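Quinoline 2-oxidoreductase large subunit (Pseudomonas putida, PDB 1T3Q) carries the molybdenum and pterin cytosine dinucleotide site of a molybdenum hydroxylase of the xanthine dehydrogenase family that probably oxidises quinoline at carbon 2. Local coordinates at residues I768-V771 / E776-F779; H294-R299 / G374-Q379; E693-D698 / L703-L708; T655-F660 / Q685-T690. All blocks are in the same frame, centred on the assembly; numbering follows the deposited sequence.

Contact 1: residues I768-V771 / E776-F779; sequences IETV and ERIF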
loop_
_atom_site.group_PDB
_atom_site.type_symbol
_atom_site.label_atom_id
_atom_site.label_comp_id
_atom_site.label_asym_id
_atom_site.label_seq_id
_atom_site.Cartn_x
_atom_site.Cartn_y
_atom_site.Cartn_z
ATOM N N ILE B 768 -52.232 -16.085 -1.367
ATOM C CA ILE B 768 -50.917 -16.590 -1.013
ATOM C C ILE B 768 -50.263 -15.473 -0.220
ATOM O O ILE B 768 -50.024 -14.375 -0.735
ATOM C CB ILE B 768 -50.084 -16.943 -2.258
ATOM C CG1 ILE B 768 -50.699 -18.167 -2.946
ATOM C CG2 ILE B 768 -48.640 -17.209 -1.860
ATOM C CD1 ILE B 768 -49.906 -18.686 -4.140
ATOM N N GLU B 769 -49.986 -15.752 1.046
ATOM C CA GLU B 769 -49.421 -14.742 1.919
ATOM C C GLU B 769 -48.029 -15.056 2.439
ATOM O O GLU B 769 -47.516 -14.375 3.331
ATOM C CB GLU B 769 -50.413 -14.488 3.065
ATOM C CG GLU B 769 -51.750 -13.928 2.546
ATOM C CD GLU B 769 -52.884 -13.999 3.558
ATOM O OE1 GLU B 769 -53.947 -13.388 3.304
ATOM O OE2 GLU B 769 -52.720 -14.670 4.599
ATOM N N THR B 770 -47.404 -16.077 1.862
ATOM C CA THR B 770 -46.055 -16.462 2.262
ATOM C C THR B 770 -45.087 -16.352 1.086
ATOM O O THR B 770 -45.417 -16.757 -0.026
ATOM C CB THR B 770 -46.014 -17.923 2.759
ATOM O OG1 THR B 770 -46.913 -18.081 3.862
ATOM C CG2 THR B 770 -44.611 -18.295 3.204
ATOM N N VAL B 771 -43.911 -15.775 1.323
ATOM C CA VAL B 771 -42.893 -15.701 0.279
ATOM C C VAL B 771 -41.725 -16.568 0.749
ATOM O O VAL B 771 -41.486 -16.703 1.953
ATOM C CB VAL B 771 -42.384 -14.256 0.015
ATOM C CG1 VAL B 771 -43.511 -13.405 -0.565
ATOM C CG2 VAL B 771 -41.833 -13.641 1.292
ATOM N N GLU B 776 -44.658 -25.167 -5.357
ATOM C CA GLU B 776 -45.252 -25.992 -4.307
ATOM C C GLU B 776 -46.363 -25.205 -3.606
ATOM O O GLU B 776 -47.476 -25.702 -3.431
ATOM C CB GLU B 776 -44.195 -26.398 -3.280
ATOM C CG GLU B 776 -44.766 -27.025 -2.006
ATOM C CD GLU B 776 -45.347 -28.412 -2.231
ATOM O OE1 GLU B 776 -46.082 -28.902 -1.344
ATOM O OE2 GLU B 776 -45.061 -29.022 -3.282
ATOM N N ARG B 777 -46.058 -23.971 -3.211
ATOM C CA ARG B 777 -47.040 -23.143 -2.517
ATOM C C ARG B 777 -48.241 -22.789 -3.388
ATOM O O ARG B 777 -49.363 -22.707 -2.896
ATOM C CB ARG B 777 -46.376 -21.876 -1.967
ATOM C CG ARG B 777 -45.469 -22.168 -0.777
ATOM C CD ARG B 777 -45.000 -20.911 -0.053
ATOM N NE ARG B 777 -44.370 -21.257 1.220
ATOM C CZ ARG B 777 -43.065 -21.204 1.461
ATOM N NH1 ARG B 777 -42.223 -20.803 0.518
ATOM N NH2 ARG B 777 -42.598 -21.580 2.645
ATOM N N ILE B 778 -48.005 -22.590 -4.680
ATOM C CA ILE B 778 -49.088 -22.273 -5.604
ATOM C C ILE B 778 -49.940 -23.528 -5.797
ATOM O O ILE B 778 -51.165 -23.459 -5.820
ATOM C CB ILE B 778 -48.543 -21.822 -6.975
ATOM C CG1 ILE B 778 -47.775 -20.506 -6.822
ATOM C CG2 ILE B 778 -49.690 -21.678 -7.970
ATOM C CD1 ILE B 778 -47.197 -19.979 -8.115
ATOM N N PHE B 779 -49.273 -24.671 -5.937
ATOM C CA PHE B 779 -49.944 -25.956 -6.115
ATOM C C PHE B 779 -50.860 -26.225 -4.923
ATOM O O PHE B 779 -52.022 -26.603 -5.081
ATOM C CB PHE B 779 -48.887 -27.066 -6.238
ATOM C CG PHE B 779 -49.434 -28.464 -6.090
ATOM C CD1 PHE B 779 -50.273 -29.011 -7.056
ATOM C CD2 PHE B 779 -49.093 -29.239 -4.985
ATOM C CE1 PHE B 779 -50.766 -30.315 -6.923
ATOM C CE2 PHE B 779 -49.580 -30.542 -4.844
ATOM C CZ PHE B 779 -50.417 -31.081 -5.813
#
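Thr770 lays its methyl CG2 over one face of the Arg777 guanidinium, 3.5 Å above the plane and displaced toward the rim of the group. This is the strand-turn-helix end of the chain: strand 770-771, paired in parallel with strand 185-193, turns at once into helix 775-783. Threonine suits the strand position because its chi1 of -58° sets CG2 anti to the backbone N and aims the methyl at the arginine, with CG2 3.6 Å from Arg777 NE. The arginine chain runs extended from CG to NE and crosses the threonine at about a right angle. Its polar end is held by the turn itself, where NH1 bonds to Pro772 O; Glu694 adds only a long, weak ion pair. An alanine in place of Arg777 would probably leave Pro772 O without this donor and uncover the methyl of Thr770. Beside this polar layer lies an apolar one. Ile768 also touches Val757 and Leu761 of helix 744-761, so its branched side chain is packed between that helix and helix 775-783. The side chain of Val771 leaves the backbone away from the C-terminal helix and touches Val754. On the helix side the apolar layer rests on Ile778, whose CG1 lies 3.9 Å from Ile768 CD1 where the two side chains cross obliquely.

Contact 2: residues H294-R299 / G374-Q379; sequences HAKQQR and GFTAGQ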
loop_
_atom_site.group_PDB
_atom_site.type_symbol
_atom_site.label_atom_id
_atom_site.label_comp_id
_atom_site.label_asym_id
_atom_site.label_seq_id
_atom_site.Cartn_x
_atom_site.Cartn_y
_atom_site.Cartn_z
ATOM N N HIS B 294 -28.911 -13.418 7.966
ATOM C CA HIS B 294 -30.008 -13.703 7.051
ATOM C C HIS B 294 -30.930 -12.533 7.317
ATOM O O HIS B 294 -30.703 -11.770 8.257
ATOM C CB HIS B 294 -30.747 -15.006 7.389
ATOM C CG HIS B 294 -29.894 -16.234 7.307
ATOM N ND1 HIS B 294 -28.957 -16.430 6.313
ATOM C CD2 HIS B 294 -29.848 -17.337 8.090
ATOM C CE1 HIS B 294 -28.366 -17.600 6.492
ATOM N NE2 HIS B 294 -28.889 -18.170 7.562
ATOM N N ALA B 295 -31.970 -12.387 6.515
ATOM C CA ALA B 295 -32.877 -11.273 6.715
ATOM C C ALA B 295 -34.277 -11.561 6.229
ATOM O O ALA B 295 -34.537 -12.609 5.638
ATOM C CB ALA B 295 -32.332 -10.042 5.998
ATOM N N LYS B 296 -35.169 -10.610 6.511
ATOM C CA LYS B 296 -36.562 -10.633 6.085
ATOM C C LYS B 296 -37.521 -11.601 6.753
ATOM O O LYS B 296 -38.701 -11.630 6.402
ATOM C CB LYS B 296 -36.629 -10.857 4.570
ATOM C CG LYS B 296 -35.723 -9.936 3.765
ATOM C CD LYS B 296 -36.187 -8.481 3.829
ATOM C CE LYS B 296 -35.220 -7.566 3.077
ATOM N NZ LYS B 296 -35.703 -6.154 3.000
ATOM N N GLN B 297 -37.058 -12.386 7.719
ATOM C CA GLN B 297 -37.976 -13.340 8.319
ATOM C C GLN B 297 -38.872 -12.809 9.425
ATOM O O GLN B 297 -38.533 -12.865 10.602
ATOM C CB GLN B 297 -37.242 -14.590 8.824
ATOM C CG GLN B 297 -38.222 -15.666 9.301
ATOM C CD GLN B 297 -37.579 -17.012 9.579
ATOM O OE1 GLN B 297 -36.448 -17.096 10.054
ATOM N NE2 GLN B 297 -38.320 -18.080 9.304
ATOM N N GLN B 298 -40.017 -12.273 9.032
ATOM C CA GLN B 298 -40.980 -11.807 10.009
ATOM C C GLN B 298 -42.370 -12.272 9.614
ATOM O O GLN B 298 -42.638 -12.581 8.449
ATOM C CB GLN B 298 -40.929 -10.276 10.210
ATOM C CG GLN B 298 -40.903 -9.395 8.983
ATOM C CD GLN B 298 -41.073 -7.905 9.327
ATOM O OE1 GLN B 298 -42.133 -7.483 9.791
ATOM N NE2 GLN B 298 -40.026 -7.112 9.100
ATOM N N ARG B 299 -43.236 -12.374 10.611
ATOM C CA ARG B 299 -44.608 -12.798 10.412
ATOM C C ARG B 299 -45.418 -11.554 10.726
ATOM O O ARG B 299 -45.159 -10.884 11.724
ATOM C CB ARG B 299 -44.947 -13.919 11.401
ATOM N N GLY B 374 -36.531 -4.220 7.441
ATOM C CA GLY B 374 -37.859 -4.610 7.879
ATOM C C GLY B 374 -39.039 -3.947 7.193
ATOM O O GLY B 374 -40.183 -4.365 7.399
ATOM N N PHE B 375 -38.780 -2.937 6.370
ATOM C CA PHE B 375 -39.862 -2.232 5.681
ATOM C C PHE B 375 -40.579 -3.130 4.673
ATOM O O PHE B 375 -41.781 -2.997 4.449
ATOM C CB PHE B 375 -39.314 -1.000 4.945
ATOM C CG PHE B 375 -38.451 -0.103 5.795
ATOM C CD1 PHE B 375 -38.819 0.216 7.101
ATOM C CD2 PHE B 375 -37.288 0.455 5.272
ATOM C CE1 PHE B 375 -38.045 1.076 7.868
ATOM C CE2 PHE B 375 -36.502 1.318 6.032
ATOM C CZ PHE B 375 -36.882 1.632 7.336
ATOM N N THR B 376 -39.839 -4.056 4.074
ATOM C CA THR B 376 -40.403 -4.940 3.058
ATOM C C THR B 376 -41.599 -5.809 3.448
ATOM O O THR B 376 -42.603 -5.830 2.737
ATOM C CB THR B 376 -39.309 -5.861 2.465
ATOM O OG1 THR B 376 -38.210 -5.061 2.004
ATOM C CG2 THR B 376 -39.866 -6.659 1.293
ATOM N N ALA B 377 -41.507 -6.525 4.568
ATOM C CA ALA B 377 -42.595 -7.417 4.978
ATOM C C ALA B 377 -43.948 -6.724 5.091
ATOM O O ALA B 377 -44.942 -7.199 4.534
ATOM C CB ALA B 377 -42.250 -8.098 6.301
ATOM N N GLY B 378 -43.983 -5.612 5.815
ATOM C CA GLY B 378 -45.228 -4.877 5.994
ATOM C C GLY B 378 -45.753 -4.296 4.693
ATOM O O GLY B 378 -46.961 -4.199 4.494
ATOM N N GLN B 379 -44.843 -3.894 3.814
ATOM C CA GLN B 379 -45.229 -3.342 2.518
ATOM C C GLN B 379 -45.973 -4.436 1.751
ATOM O O GLN B 379 -47.032 -4.192 1.174
ATOM C CB GLN B 379 -43.981 -2.898 1.745
ATOM C CG GLN B 379 -44.253 -2.214 0.395
ATOM C CD GLN B 379 -44.832 -0.816 0.534
ATOM O OE1 GLN B 379 -44.665 -0.157 1.564
ATOM N NE2 GLN B 379 -45.495 -0.343 -0.516
#
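Lys296, in the loop just before strand 298-306, and Gln298, the first residue of that strand, both reach to the N-terminal end of helix 375-393, a contact inside the molybdopterin-binding region. Gln297 between them is the centre of an inverse gamma turn, which sends its own side chain away from the helix. The charged bond comes first. Lys296 NZ donates to Thr376 OG1 over 2.9 Å, the two side chains crossing at about a right angle. The same ammonium bonds to Val373 O and Arg371 O, and weakly to Tyr370 O, so a long, flexible lysine suits a place where several backbone oxygens converge beside the molybdenum pocket; its side chain is about 7 Å, nearest atoms, from the bound dioxosulfidomolybdenum ion. A methionine in its place would probably leave these oxygens without their shared donor and the pocket loop freer to shift. Thr376 OG1 is bonded in turn to Met746 O. The amide bonds are looser: Gln298 NE2 meets Gly374 O at 3.2 Å, a weak bond bent to 121°, while its stronger partner is Glu336 OE2. Gln298 NE2 also lies 3.5 Å from Gly374 CA. In van der Waals contact, the Ala377 methyl packs against the glutamine side chain. Gln298 CG, lodged between backbone N and carbonyl carbon (chi1 47°), and the amide carbon CD each lie 3.3 Å from Ala377 CB.

Contact 3: residues E693-D698 / L703-L708; sequences EEVIYD and LVTTTL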
loop_
_atom_site.group_PDB
_atom_site.type_symbol
_atom_site.label_atom_id
_atom_site.label_comp_id
_atom_site.label_asym_id
_atom_site.label_seq_id
_atom_site.Cartn_x
_atom_site.Cartn_y
_atom_site.Cartn_z
ATOM N N GLU B 693 -35.975 -17.190 -3.801
ATOM C CA GLU B 693 -35.090 -17.310 -2.652
ATOM C C GLU B 693 -35.632 -17.653 -1.275
ATOM O O GLU B 693 -36.635 -17.102 -0.822
ATOM C CB GLU B 693 -34.275 -16.022 -2.510
ATOM C CG GLU B 693 -33.626 -15.554 -3.793
ATOM C CD GLU B 693 -32.958 -14.205 -3.652
ATOM O OE1 GLU B 693 -32.845 -13.500 -4.677
ATOM O OE2 GLU B 693 -32.537 -13.849 -2.525
ATOM N N GLU B 694 -34.932 -18.569 -0.611
ATOM C CA GLU B 694 -35.259 -18.941 0.753
ATOM C C GLU B 694 -34.138 -19.713 1.428
ATOM O O GLU B 694 -33.691 -20.750 0.937
ATOM C CB GLU B 694 -36.559 -19.755 0.851
ATOM C CG GLU B 694 -37.043 -19.823 2.306
ATOM C CD GLU B 694 -38.413 -20.445 2.500
ATOM O OE1 GLU B 694 -38.895 -20.431 3.653
ATOM O OE2 GLU B 694 -39.010 -20.946 1.522
ATOM N N VAL B 695 -33.659 -19.169 2.540
ATOM C CA VAL B 695 -32.637 -19.822 3.344
ATOM C C VAL B 695 -33.515 -20.676 4.251
ATOM O O VAL B 695 -34.398 -20.154 4.935
ATOM C CB VAL B 695 -31.837 -18.799 4.176
ATOM C CG1 VAL B 695 -31.080 -19.504 5.302
ATOM C CG2 VAL B 695 -30.853 -18.059 3.271
ATOM N N ILE B 696 -33.291 -21.984 4.250
ATOM C CA ILE B 696 -34.135 -22.868 5.036
ATOM C C ILE B 696 -33.474 -23.632 6.176
ATOM O O ILE B 696 -32.453 -24.297 5.989
ATOM C CB ILE B 696 -34.825 -23.909 4.123
ATOM C CG1 ILE B 696 -35.587 -23.200 2.999
ATOM C CG2 ILE B 696 -35.778 -24.785 4.939
ATOM C CD1 ILE B 696 -36.185 -24.138 1.981
ATOM N N TYR B 697 -34.079 -23.527 7.356
ATOM C CA TYR B 697 -33.626 -24.257 8.538
ATOM C C TYR B 697 -34.708 -25.315 8.753
ATOM O O TYR B 697 -35.896 -24.996 8.710
ATOM C CB TYR B 697 -33.563 -23.351 9.776
ATOM C CG TYR B 697 -32.333 -22.474 9.879
ATOM C CD1 TYR B 697 -32.342 -21.162 9.402
ATOM C CD2 TYR B 697 -31.172 -22.943 10.491
ATOM C CE1 TYR B 697 -31.228 -20.336 9.540
ATOM C CE2 TYR B 697 -30.048 -22.127 10.631
ATOM C CZ TYR B 697 -30.083 -20.825 10.155
ATOM O OH TYR B 697 -28.978 -20.020 10.294
ATOM N N ASP B 698 -34.317 -26.568 8.976
ATOM C CA ASP B 698 -35.313 -27.611 9.176
ATOM C C ASP B 698 -35.782 -27.661 10.618
ATOM O O ASP B 698 -35.379 -26.844 11.436
ATOM C CB ASP B 698 -34.781 -28.988 8.752
ATOM C CG ASP B 698 -33.596 -29.450 9.577
ATOM O OD1 ASP B 698 -33.433 -28.994 10.731
ATOM O OD2 ASP B 698 -32.828 -30.295 9.070
ATOM N N LEU B 703 -29.157 -26.069 8.779
ATOM C CA LEU B 703 -29.289 -25.162 7.646
ATOM C C LEU B 703 -29.233 -26.055 6.407
ATOM O O LEU B 703 -28.175 -26.586 6.064
ATOM C CB LEU B 703 -28.120 -24.174 7.625
ATOM C CG LEU B 703 -28.342 -22.760 7.082
ATOM C CD1 LEU B 703 -26.989 -22.180 6.703
ATOM C CD2 LEU B 703 -29.266 -22.765 5.883
ATOM N N VAL B 704 -30.369 -26.226 5.741
ATOM C CA VAL B 704 -30.420 -27.088 4.567
ATOM C C VAL B 704 -30.056 -26.390 3.259
ATOM O O VAL B 704 -29.881 -27.046 2.234
ATOM C CB VAL B 704 -31.811 -27.744 4.423
ATOM C CG1 VAL B 704 -32.173 -28.457 5.716
ATOM C CG2 VAL B 704 -32.857 -26.702 4.098
ATOM N N THR B 705 -29.938 -25.069 3.292
ATOM C CA THR B 705 -29.576 -24.315 2.093
ATOM C C THR B 705 -28.224 -23.635 2.300
ATOM O O THR B 705 -28.134 -22.602 2.970
ATOM C CB THR B 705 -30.640 -23.237 1.761
ATOM O OG1 THR B 705 -30.829 -22.389 2.897
ATOM C CG2 THR B 705 -31.971 -23.886 1.399
ATOM N N THR B 706 -27.170 -24.217 1.735
ATOM C CA THR B 706 -25.835 -23.645 1.877
ATOM C C THR B 706 -25.103 -23.527 0.544
ATOM O O THR B 706 -23.919 -23.205 0.516
ATOM C CB THR B 706 -24.946 -24.482 2.841
ATOM O OG1 THR B 706 -24.878 -25.836 2.379
ATOM C CG2 THR B 706 -25.517 -24.467 4.260
ATOM N N THR B 707 -25.804 -23.780 -0.557
ATOM C CA THR B 707 -25.183 -23.685 -1.881
ATOM C C THR B 707 -26.083 -22.957 -2.876
ATOM O O THR B 707 -27.281 -22.816 -2.656
ATOM C CB THR B 707 -24.876 -25.080 -2.465
ATOM O OG1 THR B 707 -26.103 -25.713 -2.846
ATOM C CG2 THR B 707 -24.172 -25.950 -1.432
ATOM N N LEU B 708 -25.494 -22.503 -3.976
ATOM C CA LEU B 708 -26.235 -21.800 -5.013
ATOM C C LEU B 708 -27.127 -22.770 -5.785
ATOM O O LEU B 708 -27.896 -22.367 -6.660
ATOM C CB LEU B 708 -25.261 -21.093 -5.954
ATOM C CG LEU B 708 -25.161 -19.565 -5.880
ATOM C CD1 LEU B 708 -25.388 -19.048 -4.475
ATOM C CD2 LEU B 708 -23.806 -19.145 -6.402
#
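Tyr697 and Leu703 form the one backbone bridge of a short hairpin-like loop, their CA atoms 4.5 Å apart, in the excursion between helix 672-692 and strand 722-726. Beside it, Val704 N donates to Ile696 O at 2.9 Å. Farther from the turn a side chain takes over: Thr705 OG1 accepts from Ile696 N at 2.8 Å, the N-H...O angle being 156°. Its chi1 of 55° puts OG1 between the backbone N and carbonyl carbon and turns CG2 toward Glu694 O. Threonine thus supplies both the acceptor and a methyl to pack.

Leu703 CG stands over one face of the Tyr697 ring in a CH-pi contact, 4.2 Å from the centroid and 22° off the normal, while its CD2 extends to Val695 CG1. The tyrosine hydroxyl bonds to Cys365 N. Elsewhere Ile696 and Val704 interlock tightly, Ile696 CB lying 3.4 Å from Val704 CG2; both beta-branched residues, with Thr705, also pack on Ile257 of the medium subunit. At the turn, Asp698 OD1 accepts from Phe700 N and Gln702 N, a role suited to a short carboxylate, and Val704 CG1 touches its OD2. A carboxylate-tied turn and a threonine standing in for a backbone acceptor make this a hairpin-like loop with a single backbone bridge, not a regular beta-hairpin, set at a subunit interface.

Contact 4: residues T655-F660 / Q685-T690; sequences TRVTDF and QAIGQT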
loop_
_atom_site.group_PDB
_atom_site.type_symbol
_atom_site.label_atom_id
_atom_site.label_comp_id
_atom_site.label_asym_id
_atom_site.label_seq_id
_atom_site.Cartn_x
_atom_site.Cartn_y
_atom_site.Cartn_z
ATOM N N THR B 655 -44.228 -19.724 -12.640
ATOM C CA THR B 655 -44.530 -18.303 -12.560
ATOM C C THR B 655 -43.479 -17.460 -13.266
ATOM O O THR B 655 -42.274 -17.657 -13.096
ATOM C CB THR B 655 -44.649 -17.850 -11.098
ATOM O OG1 THR B 655 -45.638 -18.651 -10.437
ATOM C CG2 THR B 655 -45.068 -16.390 -11.026
ATOM N N ARG B 656 -43.953 -16.508 -14.057
ATOM C CA ARG B 656 -43.073 -15.637 -14.816
ATOM C C ARG B 656 -43.486 -14.177 -14.652
ATOM O O ARG B 656 -44.662 -13.842 -14.778
ATOM C CB ARG B 656 -43.133 -16.054 -16.295
ATOM C CG ARG B 656 -42.305 -15.222 -17.257
ATOM C CD ARG B 656 -42.121 -15.948 -18.595
ATOM N NE ARG B 656 -42.687 -15.213 -19.727
ATOM C CZ ARG B 656 -43.917 -15.390 -20.201
ATOM N NH1 ARG B 656 -44.341 -14.671 -21.231
ATOM N NH2 ARG B 656 -44.718 -16.293 -19.656
ATOM N N VAL B 657 -42.522 -13.317 -14.336
ATOM C CA VAL B 657 -42.804 -11.894 -14.206
ATOM C C VAL B 657 -42.582 -11.381 -15.618
ATOM O O VAL B 657 -41.441 -11.262 -16.063
ATOM C CB VAL B 657 -41.811 -11.187 -13.265
ATOM C CG1 VAL B 657 -42.190 -9.723 -13.127
ATOM C CG2 VAL B 657 -41.799 -11.875 -11.905
ATOM N N THR B 658 -43.670 -11.089 -16.319
ATOM C CA THR B 658 -43.585 -10.634 -17.697
ATOM C C THR B 658 -43.373 -9.141 -17.880
ATOM O O THR B 658 -42.818 -8.718 -18.891
ATOM C CB THR B 658 -44.848 -11.024 -18.480
ATOM O OG1 THR B 658 -45.984 -10.360 -17.914
ATOM C CG2 THR B 658 -45.061 -12.524 -18.421
ATOM N N ASP B 659 -43.822 -8.346 -16.912
ATOM C CA ASP B 659 -43.689 -6.901 -16.999
ATOM C C ASP B 659 -43.413 -6.278 -15.637
ATOM O O ASP B 659 -43.822 -6.803 -14.606
ATOM C CB ASP B 659 -44.980 -6.280 -17.542
ATOM C CG ASP B 659 -45.369 -6.826 -18.897
ATOM O OD1 ASP B 659 -44.952 -6.241 -19.918
ATOM O OD2 ASP B 659 -46.094 -7.839 -18.939
ATOM N N PHE B 660 -42.720 -5.150 -15.650
ATOM C CA PHE B 660 -42.436 -4.428 -14.423
ATOM C C PHE B 660 -42.388 -2.948 -14.751
ATOM O O PHE B 660 -41.715 -2.521 -15.695
ATOM C CB PHE B 660 -41.120 -4.894 -13.796
ATOM C CG PHE B 660 -41.239 -5.203 -12.329
ATOM C CD1 PHE B 660 -41.461 -4.187 -11.405
ATOM C CD2 PHE B 660 -41.183 -6.518 -11.877
ATOM C CE1 PHE B 660 -41.635 -4.477 -10.050
ATOM C CE2 PHE B 660 -41.353 -6.818 -10.525
ATOM C CZ PHE B 660 -41.580 -5.796 -9.611
ATOM N N GLN B 685 -33.719 -8.330 -7.241
ATOM C CA GLN B 685 -33.641 -8.946 -5.919
ATOM C C GLN B 685 -35.038 -9.176 -5.355
ATOM O O GLN B 685 -35.270 -10.156 -4.642
ATOM C CB GLN B 685 -32.807 -8.081 -4.965
ATOM C CG GLN B 685 -31.307 -8.155 -5.250
ATOM C CD GLN B 685 -30.491 -7.209 -4.391
ATOM O OE1 GLN B 685 -30.864 -6.057 -4.205
ATOM N NE2 GLN B 685 -29.360 -7.690 -3.880
ATOM N N ALA B 686 -35.970 -8.281 -5.690
ATOM C CA ALA B 686 -37.359 -8.382 -5.239
ATOM C C ALA B 686 -38.025 -9.615 -5.844
ATOM O O ALA B 686 -38.785 -10.319 -5.179
ATOM C CB ALA B 686 -38.134 -7.120 -5.639
ATOM N N ILE B 687 -37.750 -9.864 -7.119
ATOM C CA ILE B 687 -38.302 -11.026 -7.792
ATOM C C ILE B 687 -37.689 -12.270 -7.147
ATOM O O ILE B 687 -38.350 -13.301 -6.988
ATOM C CB ILE B 687 -37.968 -10.981 -9.296
ATOM C CG1 ILE B 687 -38.819 -9.897 -9.961
ATOM C CG2 ILE B 687 -38.195 -12.350 -9.937
ATOM C CD1 ILE B 687 -38.363 -9.524 -11.372
ATOM N N GLY B 688 -36.422 -12.158 -6.769
ATOM C CA GLY B 688 -35.750 -13.271 -6.122
ATOM C C GLY B 688 -36.444 -13.592 -4.807
ATOM O O GLY B 688 -36.875 -14.723 -4.582
ATOM N N GLN B 689 -36.582 -12.593 -3.942
ATOM C CA GLN B 689 -37.230 -12.813 -2.643
ATOM C C GLN B 689 -38.651 -13.353 -2.752
ATOM O O GLN B 689 -39.043 -14.252 -2.005
ATOM C CB GLN B 689 -37.280 -11.519 -1.820
ATOM C CG GLN B 689 -37.895 -11.739 -0.427
ATOM C CD GLN B 689 -38.279 -10.455 0.288
ATOM O OE1 GLN B 689 -38.616 -10.472 1.478
ATOM N NE2 GLN B 689 -38.246 -9.338 -0.432
ATOM N N THR B 690 -39.427 -12.818 -3.687
ATOM C CA THR B 690 -40.813 -13.239 -3.816
ATOM C C THR B 690 -41.117 -14.528 -4.564
ATOM O O THR B 690 -42.152 -15.144 -4.317
ATOM C CB THR B 690 -41.678 -12.112 -4.440
ATOM O OG1 THR B 690 -41.152 -11.749 -5.725
ATOM C CG2 THR B 690 -41.683 -10.891 -3.529
#
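Ile687 projects from helix 672-692 against two side chains of strand 655-665. It meets Val657 tip to tip, with Val657 CG2 4.1 Å from Ile687 CG1, whereas it slides past Phe660 in the opposite direction, Phe660 CE2 lying 4.0 Å from Ile687 CG1. Its chi1 of -73° sets CG1 beside the backbone N, where that one carbon serves both neighbours while CD1 continues along the phenylalanine ring. Aliphatic and aromatic residues suit this buried layer, which has no hydrogen bond across it. Leu691 and Ile683, a turn to each end of Ile687 on the helix, touch Val657 and Phe660 respectively, and Pro720 also rests against Ile687.

Between Val657 and Phe660 the strand carries a classic beta bulge, in which Thr658 and Asp659 both face Ile645. The extra residue lets Val657 and Phe660, three positions apart, point to the same helix. Thr658 OG1 donates to Asp659 OD2 at 2.7 Å, meeting it on the anti side and 35° out of the carboxylate plane; Arg445 binds both residues. Thr658 CG2 also covers the centre of one face of the Arg656 guanidinium.

The helix has its own irregularity, a wider pi-type turn at 688-690. Ala686 O accepts from Thr690 N and from Thr690 OG1, the latter at 2.8 Å, on opposite faces of its plane. Small Ala686 packs on helix 744-761. Since strand 722-726 returns parallel to 655-665, the arrangement is that of a beta-alpha-beta crossover, its helix laid on the sheet.

Overall arrangement
From the N terminus, contact 2 comes first and closes the longest loop, some 75 residues, tying strand 298-306 to helix 375-393. Contact 4 then folds helix 672-692 back on strand 655-665; contact 3 pinches off the short loop that follows that helix, and contact 1 closes the C-terminal turn. All four are in series, with none nested or crossed, yet in space they adjoin. Gln689 of contact 4 packs on Lys296 and Thr376 of contact 2, whose His294 touches Val695 and Tyr697 of contact 3. Glu693 N probably bonds to Gly688 O, linking contacts 3 and 4. Contact 1 adds Val771 against Thr690, joining the chain's end to that helix.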